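Local coordinates for protein phospholipase C-beta (PLC-beta) (Sepia officinalis, PDB 3QR0) that is a multidomain phospholipase C of the beta class, combining PH, EF-hand-like, TIM-barrel and C2 domains and holding a calcium ion, at residues I654-A659 with V671-Y676; Q660-K665 with P699-K704; K709-P714 with M736-I741; V718-V723 with G728-H733. All blocks are in the same frame, centred on the assembly; numbering follows the deposited sequence.

How the interactions relate
All four contacts belong to the C2 domain, a sandwich of two antiparallel sheets. Interaction 1 packs strand 650-660 of one sheet on strand 669-676 of the other. Interaction 2, about 12 Å away between centres, involves two loops that cross between the sheets; its segments alternate with those of interaction 1 along the chain. Interaction 4 is the hairpin of strands 718-725 and 730-737; its centre lies about 8 Å from that of interaction 1, and strands 669-676 and 718-725 are neighbours. It is nested inside the loop closed by interaction 3, whose centre is about 26 Å from that of interaction 2. Interactions 1 and 4 each touch the other three, while 2 and 3 stay apart.

Interaction 1 of 4, residues I654-A659 with V671-Y676; sequences IKIISA and VEVEMY
Ile654 and Ile656, which both pack on Val673, share an uncommon bend: each turns CD1 back near -60° about chi2 instead of running it out straight. In Ile656 (chi2 -61°) this lays CG1 and CD1 along the valines across the gap. CD1 comes within 3.9 Å of Val673 CG2, the two side chains sliding past each other in opposite directions, and the same CG1-CD1 arm also touches Val671 CG1. The other branch, CG2, packs on Val671, 3.9 Å from its CB. Ile654 is a lighter partner: its CG2 touches Val673 CG2 at 4.1 Å, which leaves that one valine methyl shared between two isoleucines. No hydrogen bond joins the segments. Their axes come no closer than 8.9 Å and run nearly antiparallel, at 160°, a spacing that the branched side chains span. Val763 and Ile767 on one sheet and Val719 and Ile721 on the other extend the same apolar layer. At the far end of 671-676, Tyr676 OH donates to Glu674 OE1 over 2.6 Å, reaching the anti side of the carboxylate; Arg684 forms a salt bridge with the same oxygen. In strand 650-660 a classic beta bulge sets Ile657 and Ser658 both opposite Phe764. The facing of two sheets through buried isoleucines and valines is the core packing of a C2 beta-sandwich.

Interaction 2 of 4, residues Q660-K665 with P699-K704; sequences QFLSDK and PYYDEK
Leu662 and Tyr701 both turn CG anti to the carbonyl carbon (chi1 -68° and -52°), and the leucine then runs straight on to CD1, which comes to the hydroxyl oxygen of Tyr701 from the opposite direction. Leu662 CD1 lies 3.4 Å from Tyr701 OH. It also approaches Pro699 CG at 4.0 Å, so one methyl touches both Pro699 and Tyr701. The phenol oxygen has its polar need met by Ser669 OG, so the leucine simply packs against it. Tyr701 is further enclosed by Ile656, Ala659 and Val671, and Leu662 by Leu750. Just beyond the leucine the chain is shaped by an ST turn: Lys665 N donates to Ser663 OG over 3.1 Å. In the other loop Asp702 CB rides 3.7 Å above one face of the Tyr700 ring, toward its rim. Backbone bonds of Phe661 with Met697 and of Ser663 with Gly696 tie 660-665 to the chain just ahead of Pro699. Each loop carries the chain from one sheet to the other, and through Leu662 against Pro699 and Tyr701 these two inter-sheet loops of the C2 beta-sandwich pack side by side.

Interaction 3 of 4, residues K709-P714 with M736-I741; sequences KKVVLP and MPLDGI
Pro714 O makes the closest polar approach of this contact, 3.4 Å from Leu738 CB, yet nothing donates to it across the contact. The carbonyl rests against the root of the leucine, and the rest of the meeting is apolar. On the 709-714 side, Asp681 takes the amides of Val712 and Leu713, shaping the bend before Pro714. Leu738 turns CG anti to its carbonyl carbon (chi1 -58°), which, with chi2 extended, puts CD1 beside the CA-CB edge of Pro714. That methyl stands 4.2 Å from Pro714 CB and meets Val711 CG1 at 3.9 Å, leucine and valine reaching toward each other tip to tip. Leu738 thus packs on both Val711 and Pro714. Val719 backs it from the neighbouring strand, and a backbone bond with Ala717 fixes its main chain. It also starts a type II beta turn running to Ile741, closed by a weak bond of 3.4 Å from Ile741 N to Leu738 O. Gly740 takes the third position with a positive phi, where a side chain would jam against the carbonyl of Asp739. Strand 706-711 belongs to one sheet and 730-737 to the other, and their exits meet here at an edge of a C2 beta-sandwich.

Interaction 4 of 4, residues V718-V723 with G728-H733; sequences VVRIIV and GKFIGH
Arg720 crosses toward His733 on a fully extended chain: from CB, with CG anti to the backbone N (chi1 -175°), it runs straight until CD lies 4.0 Å from His733 ND1. The next atom, NE, donates to that nitrogen over 3.0 Å. The bond is nearly straight at 167° and lies close to the guanidinium plane, but meets the imidazole tilted out of its ring plane, the two flat groups standing steeply at 78°. Further out, NH2 lies 3.5 Å from His733 ND1 and 4.1 Å from Phe730 CE1, and Tyr676 OH binds NH1. Ile722 CG1 covers one face of the guanidinium, 3.5 Å above its centre, while Ile722 CG2 lies 3.9 Å from Phe730 CE1, the two side chains crossing at about a right angle. Cys608 of helix 605-613 covers both Arg720 and His733.

The hairpin itself is held by the backbone. Val723 N donates to Gly732 O over 2.8 Å; in return Val723 O takes Ile731 N at 2.9 Å and, more weakly, Gly732 N. This is a classic beta bulge, with Ile731 and Gly732 both opposite Val723. On the glycine's side of the sheet Val723 CG1 reaches Ile731 CD1, whereas Ile722 and His733 form a non-hydrogen-bonded pair on the other.

Accepting from a guanidinium at ND1 is consistent with a neutral histidine that keeps its proton on NE2, where Asn752 O offers a weak acceptor; the nearby positive charge would probably disfavour a second proton. Arginine and histidine thus form a directed N-H...N bond on the face of the hairpin that helix 605-613 touches.

Interaction 1 of 4, residues I654-A659 with V671-Y676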
# COMPACT_ATOMS: atom_id res chain seq x y z
N ILE A 654 -15.33 -14.10 9.78
CA ILE A 654 -15.59 -12.71 9.41
C ILE A 654 -17.08 -12.56 9.15
O ILE A 654 -17.62 -13.16 8.22
CB ILE A 654 -14.80 -12.30 8.14
CG1 ILE A 654 -13.31 -12.60 8.28
CG2 ILE A 654 -15.03 -10.81 7.84
CD1 ILE A 654 -12.59 -11.76 9.31
N LYS A 655 -17.74 -11.78 10.00
CA LYS A 655 -19.14 -11.44 9.80
C LYS A 655 -19.22 -10.01 9.27
O LYS A 655 -18.81 -9.07 9.95
CB LYS A 655 -19.90 -11.55 11.13
CG LYS A 655 -21.39 -11.29 11.01
CD LYS A 655 -22.07 -11.26 12.37
CE LYS A 655 -23.55 -10.93 12.25
NZ LYS A 655 -24.27 -11.86 11.32
N ILE A 656 -19.73 -9.86 8.04
CA ILE A 656 -19.94 -8.54 7.44
C ILE A 656 -21.29 -8.01 7.91
O ILE A 656 -22.34 -8.58 7.57
CB ILE A 656 -19.90 -8.60 5.90
CG1 ILE A 656 -18.56 -9.17 5.41
CG2 ILE A 656 -20.13 -7.21 5.28
CD1 ILE A 656 -17.34 -8.35 5.81
N ILE A 657 -21.27 -6.92 8.67
CA ILE A 657 -22.48 -6.40 9.31
C ILE A 657 -23.08 -5.26 8.50
O ILE A 657 -24.26 -5.31 8.12
CB ILE A 657 -22.19 -5.94 10.75
CG1 ILE A 657 -21.74 -7.13 11.61
CG2 ILE A 657 -23.41 -5.30 11.38
CD1 ILE A 657 -21.16 -6.74 12.94
N SER A 658 -22.28 -4.24 8.23
CA SER A 658 -22.76 -3.06 7.52
C SER A 658 -21.62 -2.32 6.84
O SER A 658 -20.45 -2.69 6.97
CB SER A 658 -23.49 -2.13 8.49
OG SER A 658 -22.59 -1.59 9.44
N ALA A 659 -21.96 -1.27 6.10
CA ALA A 659 -20.98 -0.37 5.52
C ALA A 659 -21.48 1.06 5.59
O ALA A 659 -22.68 1.30 5.69
CB ALA A 659 -20.68 -0.75 4.07
N VAL A 671 -20.45 -7.36 -0.51
CA VAL A 671 -19.12 -7.51 0.08
C VAL A 671 -18.67 -8.95 -0.05
O VAL A 671 -19.46 -9.89 0.12
CB VAL A 671 -19.12 -7.09 1.56
CG1 VAL A 671 -17.69 -7.17 2.14
CG2 VAL A 671 -19.69 -5.68 1.70
N GLU A 672 -17.39 -9.12 -0.40
CA GLU A 672 -16.76 -10.42 -0.49
C GLU A 672 -15.57 -10.50 0.47
O GLU A 672 -14.96 -9.49 0.80
CB GLU A 672 -16.26 -10.65 -1.92
CG GLU A 672 -17.34 -10.87 -2.94
CD GLU A 672 -16.78 -10.94 -4.34
OE1 GLU A 672 -16.46 -9.86 -4.89
OE2 GLU A 672 -16.64 -12.06 -4.88
N VAL A 673 -15.26 -11.71 0.92
CA VAL A 673 -14.13 -11.94 1.80
C VAL A 673 -13.31 -13.10 1.28
O VAL A 673 -13.84 -14.20 1.06
CB VAL A 673 -14.57 -12.22 3.25
CG1 VAL A 673 -13.35 -12.41 4.15
CG2 VAL A 673 -15.44 -11.07 3.78
N GLU A 674 -12.02 -12.86 1.04
CA GLU A 674 -11.12 -13.86 0.50
C GLU A 674 -9.91 -14.04 1.42
O GLU A 674 -9.62 -13.18 2.26
CB GLU A 674 -10.67 -13.47 -0.92
CG GLU A 674 -11.81 -13.58 -1.93
CD GLU A 674 -11.37 -13.53 -3.39
OE1 GLU A 674 -10.19 -13.24 -3.68
OE2 GLU A 674 -12.23 -13.82 -4.25
N MET A 675 -9.23 -15.17 1.26
CA MET A 675 -7.98 -15.43 1.97
C MET A 675 -6.92 -15.92 0.99
O MET A 675 -7.22 -16.72 0.10
CB MET A 675 -8.20 -16.46 3.09
CG MET A 675 -6.95 -16.76 3.92
SD MET A 675 -7.27 -17.66 5.46
CE MET A 675 -8.46 -16.58 6.26
N TYR A 676 -5.70 -15.41 1.16
CA TYR A 676 -4.55 -15.83 0.35
C TYR A 676 -3.40 -16.18 1.28
O TYR A 676 -3.08 -15.41 2.20
CB TYR A 676 -4.10 -14.72 -0.62
CG TYR A 676 -5.23 -13.90 -1.17
CD1 TYR A 676 -6.07 -14.42 -2.16
CD2 TYR A 676 -5.49 -12.63 -0.70
CE1 TYR A 676 -7.13 -13.67 -2.66
CE2 TYR A 676 -6.55 -11.88 -1.19
CZ TYR A 676 -7.36 -12.40 -2.17
OH TYR A 676 -8.42 -11.66 -2.67

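Interaction 2 of 4, residues Q660-K665 with P699-K704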
# COMPACT_ATOMS: atom_id res chain seq x y z
N GLN A 660 -20.54 2.01 5.57
CA GLN A 660 -20.86 3.43 5.64
C GLN A 660 -20.20 4.19 4.51
O GLN A 660 -19.04 3.94 4.18
CB GLN A 660 -20.40 4.03 6.97
CG GLN A 660 -21.04 3.38 8.21
CD GLN A 660 -20.38 2.08 8.60
OE1 GLN A 660 -19.15 1.99 8.69
NE2 GLN A 660 -21.19 1.05 8.83
N PHE A 661 -20.95 5.12 3.92
CA PHE A 661 -20.42 6.09 2.96
C PHE A 661 -19.68 5.44 1.81
O PHE A 661 -18.58 5.86 1.46
CB PHE A 661 -19.51 7.09 3.68
CG PHE A 661 -20.18 7.81 4.80
CD1 PHE A 661 -21.20 8.71 4.55
CD2 PHE A 661 -19.78 7.60 6.11
CE1 PHE A 661 -21.82 9.38 5.59
CE2 PHE A 661 -20.39 8.27 7.15
CZ PHE A 661 -21.42 9.16 6.89
N LEU A 662 -20.28 4.42 1.22
CA LEU A 662 -19.68 3.76 0.07
C LEU A 662 -19.66 4.66 -1.16
O LEU A 662 -18.77 4.53 -2.00
CB LEU A 662 -20.41 2.46 -0.26
CG LEU A 662 -20.27 1.34 0.76
CD1 LEU A 662 -20.98 0.10 0.23
CD2 LEU A 662 -18.80 1.03 1.07
N SER A 663 -20.63 5.56 -1.27
CA SER A 663 -20.77 6.37 -2.48
C SER A 663 -21.58 7.65 -2.26
O SER A 663 -22.39 7.75 -1.32
CB SER A 663 -21.43 5.54 -3.58
OG SER A 663 -21.66 6.32 -4.73
N ASP A 664 -21.37 8.61 -3.15
CA ASP A 664 -22.14 9.87 -3.15
C ASP A 664 -23.48 9.74 -3.89
O ASP A 664 -24.25 10.71 -3.95
CB ASP A 664 -21.30 11.03 -3.71
CG ASP A 664 -20.58 10.68 -5.01
OD1 ASP A 664 -21.09 9.84 -5.78
OD2 ASP A 664 -19.49 11.24 -5.26
N LYS A 665 -23.75 8.56 -4.45
CA LYS A 665 -25.04 8.27 -5.09
C LYS A 665 -25.62 6.97 -4.52
O LYS A 665 -24.94 6.23 -3.82
CB LYS A 665 -24.89 8.18 -6.61
CG LYS A 665 -23.76 7.28 -7.10
CD LYS A 665 -23.72 7.20 -8.63
CE LYS A 665 -22.63 6.23 -9.11
NZ LYS A 665 -22.88 5.76 -10.51
N PRO A 699 -25.73 0.92 4.03
CA PRO A 699 -26.29 -0.41 3.77
C PRO A 699 -26.08 -1.35 4.96
O PRO A 699 -25.01 -1.34 5.55
CB PRO A 699 -25.50 -0.90 2.55
CG PRO A 699 -24.22 -0.11 2.58
CD PRO A 699 -24.61 1.23 3.11
N TYR A 700 -27.10 -2.13 5.30
CA TYR A 700 -27.04 -3.05 6.44
C TYR A 700 -27.15 -4.49 5.96
O TYR A 700 -28.24 -4.99 5.72
CB TYR A 700 -28.14 -2.69 7.45
CG TYR A 700 -28.20 -3.53 8.72
CD1 TYR A 700 -27.04 -3.93 9.38
CD2 TYR A 700 -29.43 -3.89 9.28
CE1 TYR A 700 -27.11 -4.70 10.54
CE2 TYR A 700 -29.50 -4.65 10.45
CZ TYR A 700 -28.33 -5.04 11.08
OH TYR A 700 -28.38 -5.79 12.23
N TYR A 701 -26.01 -5.16 5.80
CA TYR A 701 -25.97 -6.50 5.21
C TYR A 701 -26.45 -7.55 6.20
O TYR A 701 -27.22 -8.44 5.84
CB TYR A 701 -24.56 -6.86 4.71
CG TYR A 701 -23.95 -5.81 3.81
CD1 TYR A 701 -24.30 -5.73 2.46
CD2 TYR A 701 -23.03 -4.90 4.31
CE1 TYR A 701 -23.74 -4.76 1.63
CE2 TYR A 701 -22.47 -3.93 3.49
CZ TYR A 701 -22.82 -3.86 2.16
OH TYR A 701 -22.25 -2.89 1.37
N ASP A 702 -25.99 -7.45 7.45
CA ASP A 702 -26.31 -8.41 8.49
C ASP A 702 -26.16 -9.84 7.96
O ASP A 702 -27.09 -10.64 8.00
CB ASP A 702 -27.73 -8.17 9.02
CG ASP A 702 -28.05 -9.00 10.24
OD1 ASP A 702 -27.13 -9.31 11.03
OD2 ASP A 702 -29.23 -9.33 10.43
N GLU A 703 -24.97 -10.13 7.44
CA GLU A 703 -24.72 -11.40 6.77
C GLU A 703 -24.30 -12.46 7.76
O GLU A 703 -23.60 -12.16 8.73
CB GLU A 703 -23.64 -11.24 5.71
CG GLU A 703 -23.53 -12.40 4.72
CD GLU A 703 -24.76 -12.55 3.84
OE1 GLU A 703 -25.40 -11.54 3.50
OE2 GLU A 703 -25.08 -13.71 3.48
N LYS A 704 -24.74 -13.69 7.53
CA LYS A 704 -24.27 -14.84 8.30
C LYS A 704 -22.74 -14.90 8.19
O LYS A 704 -22.17 -14.59 7.15
CB LYS A 704 -24.90 -16.13 7.77
CG LYS A 704 -24.40 -17.42 8.44
CD LYS A 704 -24.74 -17.46 9.92
CE LYS A 704 -24.12 -18.66 10.62
NZ LYS A 704 -24.10 -18.49 12.11

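Interaction 3 of 4, residues K709-P714 with M736-I741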
# COMPACT_ATOMS: atom_id res chain seq x y z
N LYS A 709 -12.35 -22.23 8.64
CA LYS A 709 -12.28 -23.15 9.78
C LYS A 709 -10.86 -23.44 10.24
O LYS A 709 -10.54 -23.30 11.42
CB LYS A 709 -13.00 -24.46 9.42
CG LYS A 709 -13.13 -25.47 10.55
CD LYS A 709 -13.87 -24.90 11.75
CE LYS A 709 -14.31 -26.00 12.70
NZ LYS A 709 -14.92 -25.44 13.94
N LYS A 710 -10.00 -23.85 9.31
CA LYS A 710 -8.63 -24.23 9.64
C LYS A 710 -7.64 -23.51 8.74
O LYS A 710 -7.50 -23.85 7.57
CB LYS A 710 -8.44 -25.74 9.51
CG LYS A 710 -7.04 -26.22 9.91
CD LYS A 710 -6.92 -27.74 9.84
CE LYS A 710 -5.58 -28.21 10.40
NZ LYS A 710 -5.38 -29.68 10.22
N VAL A 711 -6.95 -22.52 9.31
CA VAL A 711 -5.85 -21.86 8.62
C VAL A 711 -4.55 -22.51 9.08
O VAL A 711 -4.10 -22.27 10.20
CB VAL A 711 -5.83 -20.35 8.91
CG1 VAL A 711 -4.73 -19.67 8.09
CG2 VAL A 711 -7.20 -19.74 8.62
N VAL A 712 -3.97 -23.34 8.22
CA VAL A 712 -2.75 -24.08 8.55
C VAL A 712 -1.56 -23.18 8.91
O VAL A 712 -0.86 -23.45 9.88
CB VAL A 712 -2.34 -25.03 7.41
CG1 VAL A 712 -0.90 -25.50 7.58
CG2 VAL A 712 -3.29 -26.23 7.35
N LEU A 713 -1.34 -22.12 8.13
CA LEU A 713 -0.18 -21.24 8.34
C LEU A 713 -0.61 -19.77 8.36
O LEU A 713 -0.47 -19.05 7.36
CB LEU A 713 0.88 -21.48 7.26
CG LEU A 713 2.33 -21.54 7.76
CD1 LEU A 713 2.71 -20.30 8.55
CD2 LEU A 713 2.56 -22.80 8.59
N PRO A 714 -1.13 -19.31 9.50
CA PRO A 714 -1.63 -17.93 9.61
C PRO A 714 -0.62 -16.84 9.21
O PRO A 714 -0.99 -15.88 8.56
CB PRO A 714 -2.00 -17.81 11.09
CG PRO A 714 -2.36 -19.19 11.48
CD PRO A 714 -1.41 -20.07 10.73
N MET A 736 -5.84 -7.48 5.48
CA MET A 736 -5.51 -7.62 6.89
C MET A 736 -4.66 -8.89 7.08
O MET A 736 -5.20 -9.99 7.10
CB MET A 736 -6.79 -7.71 7.72
CG MET A 736 -7.59 -6.41 7.75
SD MET A 736 -9.19 -6.62 8.56
CE MET A 736 -10.08 -7.51 7.29
N PRO A 737 -3.34 -8.73 7.21
CA PRO A 737 -2.49 -9.90 7.48
C PRO A 737 -2.88 -10.56 8.79
O PRO A 737 -3.19 -9.85 9.75
CB PRO A 737 -1.08 -9.29 7.57
CG PRO A 737 -1.18 -8.01 6.81
CD PRO A 737 -2.54 -7.50 7.11
N LEU A 738 -2.89 -11.89 8.84
CA LEU A 738 -3.31 -12.61 10.05
C LEU A 738 -2.27 -12.50 11.16
O LEU A 738 -2.60 -12.67 12.33
CB LEU A 738 -3.60 -14.08 9.76
CG LEU A 738 -4.66 -14.42 8.70
CD1 LEU A 738 -5.05 -15.89 8.84
CD2 LEU A 738 -5.88 -13.52 8.80
N ASP A 739 -1.02 -12.24 10.78
CA ASP A 739 0.02 -11.87 11.74
C ASP A 739 -0.37 -10.50 12.33
O ASP A 739 -0.24 -9.48 11.67
CB ASP A 739 1.38 -11.81 11.05
CG ASP A 739 2.53 -11.44 11.99
OD1 ASP A 739 3.63 -11.12 11.48
OD2 ASP A 739 2.35 -11.48 13.23
N GLY A 740 -0.87 -10.51 13.56
CA GLY A 740 -1.24 -9.27 14.25
C GLY A 740 -2.67 -8.79 14.03
O GLY A 740 -3.03 -7.72 14.53
N ILE A 741 -3.49 -9.56 13.32
CA ILE A 741 -4.89 -9.17 13.12
C ILE A 741 -5.58 -8.98 14.48
O ILE A 741 -5.33 -9.73 15.43
CB ILE A 741 -5.68 -10.17 12.23
CG1 ILE A 741 -7.01 -9.54 11.78
CG2 ILE A 741 -5.91 -11.49 12.96
CD1 ILE A 741 -7.74 -10.33 10.72

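Interaction 4 of 4, residues V718-V723 with G728-H733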
# COMPACT_ATOMS: atom_id res chain seq x y z
N VAL A 718 -3.21 -13.66 4.46
CA VAL A 718 -3.96 -12.43 4.67
C VAL A 718 -5.43 -12.70 4.41
O VAL A 718 -5.79 -13.56 3.60
CB VAL A 718 -3.46 -11.30 3.75
CG1 VAL A 718 -1.98 -11.08 3.95
CG2 VAL A 718 -3.77 -11.61 2.27
N VAL A 719 -6.29 -11.97 5.13
CA VAL A 719 -7.71 -11.94 4.84
C VAL A 719 -8.00 -10.61 4.18
O VAL A 719 -7.36 -9.58 4.49
CB VAL A 719 -8.57 -12.17 6.12
CG1 VAL A 719 -8.38 -11.04 7.14
CG2 VAL A 719 -10.03 -12.33 5.75
N ARG A 720 -8.94 -10.62 3.23
CA ARG A 720 -9.22 -9.45 2.42
C ARG A 720 -10.71 -9.22 2.28
O ARG A 720 -11.44 -10.14 1.90
CB ARG A 720 -8.59 -9.61 1.04
CG ARG A 720 -8.73 -8.39 0.17
CD ARG A 720 -7.95 -8.54 -1.11
NE ARG A 720 -8.22 -7.43 -2.02
CZ ARG A 720 -8.56 -7.55 -3.30
NH1 ARG A 720 -8.68 -8.75 -3.88
NH2 ARG A 720 -8.78 -6.46 -4.02
N ILE A 721 -11.14 -8.00 2.57
CA ILE A 721 -12.52 -7.57 2.34
C ILE A 721 -12.58 -6.76 1.04
O ILE A 721 -11.81 -5.82 0.87
CB ILE A 721 -13.04 -6.70 3.52
CG1 ILE A 721 -13.20 -7.56 4.78
CG2 ILE A 721 -14.37 -6.04 3.17
CD1 ILE A 721 -13.62 -6.75 6.03
N ILE A 722 -13.48 -7.13 0.14
CA ILE A 722 -13.67 -6.42 -1.13
C ILE A 722 -15.12 -5.98 -1.25
O ILE A 722 -16.03 -6.79 -1.12
CB ILE A 722 -13.29 -7.28 -2.36
CG1 ILE A 722 -11.91 -7.93 -2.21
CG2 ILE A 722 -13.32 -6.41 -3.63
CD1 ILE A 722 -11.93 -9.31 -1.57
N VAL A 723 -15.34 -4.69 -1.50
CA VAL A 723 -16.68 -4.18 -1.70
C VAL A 723 -16.86 -3.80 -3.16
O VAL A 723 -16.02 -3.11 -3.74
CB VAL A 723 -16.97 -2.96 -0.81
CG1 VAL A 723 -18.43 -2.53 -0.96
CG2 VAL A 723 -16.65 -3.26 0.66
N GLY A 728 -20.53 -5.57 -10.34
CA GLY A 728 -19.17 -6.07 -10.19
C GLY A 728 -18.11 -4.98 -10.18
O GLY A 728 -16.93 -5.28 -10.09
N LYS A 729 -18.53 -3.71 -10.26
CA LYS A 729 -17.58 -2.60 -10.25
C LYS A 729 -16.95 -2.46 -8.87
O LYS A 729 -17.65 -2.39 -7.86
CB LYS A 729 -18.27 -1.30 -10.64
CG LYS A 729 -17.32 -0.13 -10.86
CD LYS A 729 -18.07 1.08 -11.40
CE LYS A 729 -17.13 2.17 -11.89
NZ LYS A 729 -16.35 2.79 -10.78
N PHE A 730 -15.62 -2.42 -8.84
CA PHE A 730 -14.85 -2.30 -7.61
C PHE A 730 -15.12 -0.98 -6.90
O PHE A 730 -15.14 0.08 -7.54
CB PHE A 730 -13.37 -2.41 -7.96
CG PHE A 730 -12.46 -2.33 -6.78
CD1 PHE A 730 -12.18 -3.45 -6.02
CD2 PHE A 730 -11.83 -1.13 -6.45
CE1 PHE A 730 -11.32 -3.37 -4.94
CE2 PHE A 730 -10.97 -1.05 -5.37
CZ PHE A 730 -10.71 -2.17 -4.62
N ILE A 731 -15.33 -1.03 -5.59
CA ILE A 731 -15.51 0.19 -4.79
C ILE A 731 -14.28 0.40 -3.90
O ILE A 731 -13.62 1.44 -3.97
CB ILE A 731 -16.77 0.12 -3.91
CG1 ILE A 731 -18.02 0.13 -4.78
CG2 ILE A 731 -16.80 1.28 -2.92
CD1 ILE A 731 -19.28 -0.22 -4.01
N GLY A 732 -13.99 -0.59 -3.07
CA GLY A 732 -12.84 -0.53 -2.18
C GLY A 732 -12.53 -1.87 -1.55
O GLY A 732 -13.30 -2.82 -1.68
N HIS A 733 -11.38 -1.95 -0.89
CA HIS A 733 -10.96 -3.17 -0.25
C HIS A 733 -10.10 -2.87 0.98
O HIS A 733 -9.75 -1.72 1.25
CB HIS A 733 -10.18 -4.05 -1.24
CG HIS A 733 -8.74 -3.66 -1.39
ND1 HIS A 733 -7.71 -4.56 -1.25
CD2 HIS A 733 -8.16 -2.46 -1.65
CE1 HIS A 733 -6.56 -3.93 -1.42
NE2 HIS A 733 -6.81 -2.66 -1.66